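Local atomic coordinates of CpuTA1 (Curtobacterium pusillum, PDB entry 5K3W), a protein that belongs to the class IV aminotransferase family of pyridoxal-5'-phosphate proteins and holds that cofactor in the model. Residues Arg43-Gly48 / Arg122-Glu127; Val151-Arg156 / Ala280-Glu285. All coordinates share one frame; numbering follows the deposited sequence.

Interaction 1. Residues Arg43-Gly48 / Arg122-Glu127; sequences RITDLG and RGIEGE
Two loops of this class IV aminotransferase fold meet here through a single backbone bridge, D46 with I124. One loop runs into helix 47-50, with D46 as its N-cap. The other leaves strand 114-121 of the antiparallel sheet. R122 takes part through its aliphatic chain, whose CB lies 3.7 Å from CD1 of L47. Its guanidinium NE is held by a salt bridge to D53. G123 gives its carbonyl: L47 N donates to G123 O at 2.9 Å. The N-H points almost straight at the oxygen (176°), but it comes from above the carbonyl plane. The D46 carboxylate lies beside the G123-I124 peptide. Its OD1 caps G48 N at 3.0 Å through the anti lone pair and also bonds T121 OG1; OD2 is held by S131. I124 starts away from the other loop, but chi1 (-50°) sets CG1 beside the backbone N and extended chi2 carries CD1 to R43. CD1 comes within 3.4 Å of NH1 of R43, whose chain bends at chi2 and chi3. CG2 of I124 packs against OG1 of T45. E125 N donates to T45 O at 3.1 Å, again from above the carbonyl plane. The side chain extends across L47 at about a right angle, with CD 3.6 Å from L47 CD2. Its OE1 forms a salt bridge with R182 of the second subunit, while a water donates to both OE2 and T45 O. A type II turn, I124 to E127, ends the segment. A second water lies beside this turn, 2.7 Å from E125 O, to which it donates, and hydrogen-bonded to T45 OG1.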
loop_
_atom_site.group_PDB
_atom_site.type_symbol
_atom_site.label_atom_id
_atom_site.label_comp_id
_atom_site.label_asym_id
_atom_site.label_seq_id
_atom_site.Cartn_x
_atom_site.Cartn_y
_atom_site.Cartn_z
ATOM N N ARG A 43 -11.883 10.265 -6.857
ATOM C CA ARG A 43 -11.389 11.584 -6.496
ATOM C C ARG A 43 -9.915 11.495 -6.123
ATOM O O ARG A 43 -9.446 10.487 -5.582
ATOM C CB ARG A 43 -12.181 12.169 -5.329
ATOM C CG ARG A 43 -13.634 12.396 -5.628
ATOM C CD ARG A 43 -13.843 13.697 -6.339
ATOM N NE ARG A 43 -13.418 14.815 -5.506
ATOM C CZ ARG A 43 -14.104 15.273 -4.463
ATOM N NH1 ARG A 43 -15.255 14.706 -4.123
ATOM N NH2 ARG A 43 -13.633 16.295 -3.760
ATOM N N ILE A 44 -9.187 12.574 -6.421
ATOM C CA ILE A 44 -7.753 12.599 -6.189
ATOM C C ILE A 44 -7.435 12.528 -4.701
ATOM O O ILE A 44 -6.337 12.109 -4.335
ATOM C CB ILE A 44 -7.127 13.853 -6.841
ATOM C CG1 ILE A 44 -5.605 13.698 -6.966
ATOM C CG2 ILE A 44 -7.457 15.104 -6.023
ATOM C CD1 ILE A 44 -5.127 12.418 -7.686
ATOM N N THR A 45 -8.364 12.914 -3.821
ATOM C CA THR A 45 -8.141 12.784 -2.387
ATOM C C THR A 45 -8.818 11.549 -1.787
ATOM O O THR A 45 -8.988 11.476 -0.568
ATOM C CB THR A 45 -8.580 14.053 -1.644
ATOM O OG1 THR A 45 -9.930 14.367 -1.974
ATOM C CG2 THR A 45 -7.709 15.230 -2.026
ATOM N N ASP A 46 -9.209 10.576 -2.605
ATOM C CA ASP A 46 -9.679 9.312 -2.051
ATOM C C ASP A 46 -8.515 8.613 -1.365
ATOM O O ASP A 46 -7.436 8.464 -1.947
ATOM C CB ASP A 46 -10.266 8.424 -3.146
ATOM C CG ASP A 46 -11.213 7.360 -2.593
ATOM O OD1 ASP A 46 -10.742 6.433 -1.903
ATOM O OD2 ASP A 46 -12.432 7.449 -2.860
ATOM N N LEU A 47 -8.710 8.221 -0.110
ATOM C CA LEU A 47 -7.611 7.596 0.617
ATOM C C LEU A 47 -7.175 6.290 -0.034
ATOM O O LEU A 47 -6.090 5.784 0.282
ATOM C CB LEU A 47 -8.006 7.359 2.074
ATOM C CG LEU A 47 -8.305 8.575 2.950
ATOM C CD1 LEU A 47 -8.990 8.123 4.244
ATOM C CD2 LEU A 47 -7.032 9.334 3.279
ATOM N N GLY A 48 -7.998 5.737 -0.934
ATOM C CA GLY A 48 -7.585 4.571 -1.693
ATOM C C GLY A 48 -6.359 4.817 -2.551
ATOM O O GLY A 48 -5.525 3.920 -2.718
ATOM N N ARG A 122 -11.403 3.679 2.407
ATOM C CA ARG A 122 -11.880 4.514 3.506
ATOM C C ARG A 122 -12.560 5.786 3.010
ATOM O O ARG A 122 -13.143 6.510 3.821
ATOM C CB ARG A 122 -10.715 4.854 4.463
ATOM C CG ARG A 122 -11.133 5.188 5.918
ATOM C CD ARG A 122 -9.940 5.184 6.897
ATOM N NE ARG A 122 -9.068 4.013 6.748
ATOM C CZ ARG A 122 -9.203 2.861 7.412
ATOM N NH1 ARG A 122 -10.176 2.701 8.296
ATOM N NH2 ARG A 122 -8.365 1.858 7.184
ATOM N N GLY A 123 -12.506 6.069 1.707
ATOM C CA GLY A 123 -13.240 7.170 1.114
ATOM C C GLY A 123 -12.403 8.425 0.922
ATOM O O GLY A 123 -11.210 8.498 1.236
ATOM N N ILE A 124 -13.083 9.427 0.364
ATOM C CA ILE A 124 -12.562 10.785 0.298
ATOM C C ILE A 124 -12.193 11.262 1.692
ATOM O O ILE A 124 -12.978 11.130 2.639
ATOM C CB ILE A 124 -13.610 11.703 -0.349
ATOM C CG1 ILE A 124 -14.110 11.080 -1.668
ATOM C CG2 ILE A 124 -13.046 13.106 -0.516
ATOM C CD1 ILE A 124 -15.294 11.791 -2.298
ATOM N N GLU A 125 -11.000 11.836 1.820
ATOM C CA GLU A 125 -10.475 12.171 3.136
ATOM C C GLU A 125 -11.256 13.329 3.753
ATOM O O GLU A 125 -11.658 14.268 3.060
ATOM C CB GLU A 125 -8.986 12.515 3.044
ATOM C CG GLU A 125 -8.397 13.033 4.356
ATOM C CD GLU A 125 -6.911 12.751 4.500
ATOM O OE1 GLU A 125 -6.500 12.269 5.580
ATOM O OE2 GLU A 125 -6.156 13.005 3.535
ATOM N N GLY A 126 -11.475 13.250 5.068
ATOM C CA GLY A 126 -12.261 14.235 5.787
ATOM C C GLY A 126 -13.753 13.983 5.798
ATOM O O GLY A 126 -14.497 14.772 6.395
ATOM N N GLU A 127 -14.211 12.885 5.196
ATOM C CA GLU A 127 -15.609 12.705 4.851
ATOM C C GLU A 127 -16.290 11.561 5.595
ATOM O O GLU A 127 -17.525 11.535 5.650
ATOM C CB GLU A 127 -15.719 12.483 3.337
ATOM C CG GLU A 127 -17.108 12.510 2.785
ATOM C CD GLU A 127 -17.115 12.641 1.277
ATOM O OE1 GLU A 127 -17.652 11.732 0.597
ATOM O OE2 GLU A 127 -16.576 13.658 0.779
HETATM O O HOH W 1 -6.309 11.894 0.753
HETATM O O HOH W 2 -10.911 15.147 0.658
#

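Interaction 2. Residues Val151-Arg156 / Ala280-Glu285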
loop_
_atom_site.group_PDB
_atom_site.type_symbol
_atom_site.label_atom_id
_atom_site.label_comp_id
_atom_site.label_asym_id
_atom_site.label_seq_id
_atom_site.Cartn_x
_atom_site.Cartn_y
_atom_site.Cartn_z
ATOM N N VAL A 151 10.315 -19.609 -10.147
ATOM C CA VAL A 151 10.055 -18.829 -8.948
ATOM C C VAL A 151 11.345 -18.649 -8.148
ATOM O O VAL A 151 12.269 -19.461 -8.219
ATOM C CB VAL A 151 8.943 -19.496 -8.095
ATOM C CG1 VAL A 151 8.594 -18.641 -6.877
ATOM C CG2 VAL A 151 7.700 -19.737 -8.949
ATOM N N VAL A 152 11.398 -17.575 -7.368
ATOM C CA VAL A 152 12.521 -17.315 -6.478
ATOM C C VAL A 152 11.972 -17.022 -5.094
ATOM O O VAL A 152 10.842 -16.551 -4.947
ATOM C CB VAL A 152 13.402 -16.149 -6.982
ATOM C CG1 VAL A 152 13.999 -16.489 -8.324
ATOM C CG2 VAL A 152 12.587 -14.871 -7.102
ATOM N N THR A 153 12.764 -17.316 -4.072
ATOM C CA THR A 153 12.386 -16.953 -2.713
ATOM C C THR A 153 12.951 -15.580 -2.358
ATOM O O THR A 153 14.083 -15.240 -2.724
ATOM C CB THR A 153 12.850 -18.004 -1.698
ATOM O OG1 THR A 153 14.223 -18.326 -1.914
ATOM C CG2 THR A 153 12.034 -19.260 -1.836
ATOM N N LEU A 154 12.131 -14.778 -1.676
ATOM C CA LEU A 154 12.475 -13.416 -1.281
ATOM C C LEU A 154 12.082 -13.184 0.171
ATOM O O LEU A 154 11.012 -13.610 0.623
ATOM C CB LEU A 154 11.785 -12.362 -2.146
ATOM C CG LEU A 154 12.166 -12.255 -3.623
ATOM C CD1 LEU A 154 11.524 -11.008 -4.237
ATOM C CD2 LEU A 154 13.686 -12.260 -3.829
ATOM N N ASP A 155 12.959 -12.500 0.894
ATOM C CA ASP A 155 12.688 -12.201 2.284
ATOM C C ASP A 155 11.526 -11.214 2.385
ATOM O O ASP A 155 11.529 -10.160 1.743
ATOM C CB ASP A 155 13.943 -11.644 2.940
ATOM C CG ASP A 155 13.647 -10.940 4.236
ATOM O OD1 ASP A 155 12.970 -11.555 5.091
ATOM O OD2 ASP A 155 14.066 -9.768 4.384
ATOM N N ARG A 156 10.516 -11.575 3.166
ATOM C CA ARG A 156 9.384 -10.691 3.400
ATOM C C ARG A 156 9.697 -9.623 4.434
ATOM O O ARG A 156 9.054 -8.568 4.428
ATOM C CB ARG A 156 8.159 -11.499 3.857
ATOM C CG ARG A 156 6.876 -10.685 4.048
ATOM C CD ARG A 156 6.270 -10.304 2.713
ATOM N NE ARG A 156 5.182 -9.335 2.844
ATOM C CZ ARG A 156 5.358 -8.026 3.053
ATOM N NH1 ARG A 156 6.584 -7.526 3.167
ATOM N NH2 ARG A 156 4.310 -7.208 3.157
ATOM N N ALA A 280 11.095 -24.250 -11.489
ATOM C CA ALA A 280 12.356 -23.967 -10.824
ATOM C C ALA A 280 12.097 -23.027 -9.653
ATOM O O ALA A 280 11.275 -22.110 -9.739
ATOM C CB ALA A 280 13.383 -23.367 -11.800
ATOM N N LEU A 281 12.788 -23.275 -8.554
ATOM C CA LEU A 281 12.730 -22.403 -7.391
ATOM C C LEU A 281 14.167 -22.026 -7.065
ATOM O O LEU A 281 14.967 -22.888 -6.691
ATOM C CB LEU A 281 12.047 -23.087 -6.209
ATOM C CG LEU A 281 11.905 -22.200 -4.969
ATOM C CD1 LEU A 281 11.014 -21.012 -5.303
ATOM C CD2 LEU A 281 11.379 -22.977 -3.738
ATOM N N ASP A 282 14.499 -20.752 -7.240
ATOM C CA ASP A 282 15.866 -20.287 -7.056
ATOM C C ASP A 282 16.836 -21.127 -7.882
ATOM O O ASP A 282 17.911 -21.516 -7.423
ATOM C CB ASP A 282 16.246 -20.303 -5.580
ATOM C CG ASP A 282 15.461 -19.297 -4.768
ATOM O OD1 ASP A 282 15.120 -18.213 -5.307
ATOM O OD2 ASP A 282 15.191 -19.592 -3.584
ATOM N N ASP A 283 16.443 -21.432 -9.112
ATOM C CA ASP A 283 17.275 -22.143 -10.080
ATOM C C ASP A 283 17.520 -23.614 -9.741
ATOM O O ASP A 283 18.192 -24.303 -10.521
ATOM C CB ASP A 283 18.626 -21.448 -10.279
ATOM C CG ASP A 283 18.476 -20.061 -10.880
ATOM O OD1 ASP A 283 17.741 -19.924 -11.888
ATOM O OD2 ASP A 283 19.077 -19.106 -10.332
ATOM N N ARG A 284 17.008 -24.125 -8.618
ATOM C CA ARG A 284 16.873 -25.565 -8.466
ATOM C C ARG A 284 15.662 -26.017 -9.271
ATOM O O ARG A 284 14.598 -25.396 -9.193
ATOM C CB ARG A 284 16.726 -25.959 -6.995
ATOM C CG ARG A 284 16.177 -27.376 -6.810
ATOM C CD ARG A 284 16.238 -27.866 -5.354
ATOM N NE ARG A 284 17.586 -28.279 -4.967
ATOM C CZ ARG A 284 18.384 -27.564 -4.181
ATOM N NH1 ARG A 284 19.602 -28.015 -3.886
ATOM N NH2 ARG A 284 17.957 -26.401 -3.680
ATOM N N GLU A 285 15.831 -27.073 -10.070
ATOM C CA GLU A 285 14.750 -27.587 -10.903
ATOM C C GLU A 285 13.799 -28.451 -10.093
ATOM O O GLU A 285 14.203 -29.163 -9.170
ATOM C CB GLU A 285 15.276 -28.426 -12.063
ATOM C CG GLU A 285 16.614 -27.972 -12.614
ATOM C CD GLU A 285 16.477 -27.197 -13.903
ATOM O OE1 GLU A 285 15.372 -26.682 -14.184
ATOM O OE2 GLU A 285 17.473 -27.122 -14.639
HETATM O O HOH W 3 13.954 -19.889 -10.281
#
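V151 is gripped through both of its backbone polar groups. Its N donates to A280 O at 2.7 Å, and its O accepts from D282 N at 2.8 Å. Both donors lie in the plane of the carbonyl they meet. The same V151 O also takes a CA-H...O contact from L281 CA at 3.1 Å. A water donates a further bond to V151 O and accepts a longer one from D283 N, so this buried carbonyl is well satisfied.

The side-chain hydrogen bonds centre on D282. Its backbone angles (53°/42°) are left-handed, where the chain leaves the strand, and CG stands anti to the carbonyl carbon (chi1 -67°). The carboxylate thus reaches across to T153, one residue beyond V152, whose CA is nearest that of D282. D282 OD1 accepts from T153 N at 2.8 Å, met from above the carboxylate plane, and the N has a weak second bond to OD2. T153 OG1 donates to the syn lone pair of D282 OD2; the modelled 2.3 Å is very short. R261 also forms a salt bridge with OD2, so its charge probably keeps the carboxylate ionised.

These bonds belong to a parallel pairing of V151 with L281 in a mixed sheet, where strand 149-155 lies between 195-199 and 280-281. Strand 280-281 then turns back into 284-285 as a beta hairpin. A type I' turn from L281 to R284 closes it, with mutual backbone bonds between those two residues.

The apolar contact is made by V151 and L281 on one face of the sheet. V151 CG1 lies 3.7 Å from L281 CD1, the chains crossing obliquely. I197 of the neighbouring strand touches both side chains. CD1 of L281 also reaches CG2 of T153, at 4.0 Å.

How the interactions relate
Interactions 1 and 2 follow one another along the chain but lie far apart in space. Their centres are 38 Å apart and their nearest atoms about 16 Å, so they do not touch. Interaction 1 joins loops next to the antiparallel sheet. Interaction 2 pairs strands in a separate mixed sheet, with the V151 side chain about 13 Å from the bound pyridoxal-5'-phosphate. Both reach the second subunit. Helix 179-190 relates to each: in its own chain it packs on segment 151-156, while its R182 in the second subunit meets segments 43-48 and 122-127. Near interaction 2, D155 bonds W168 and S166 of the second subunit.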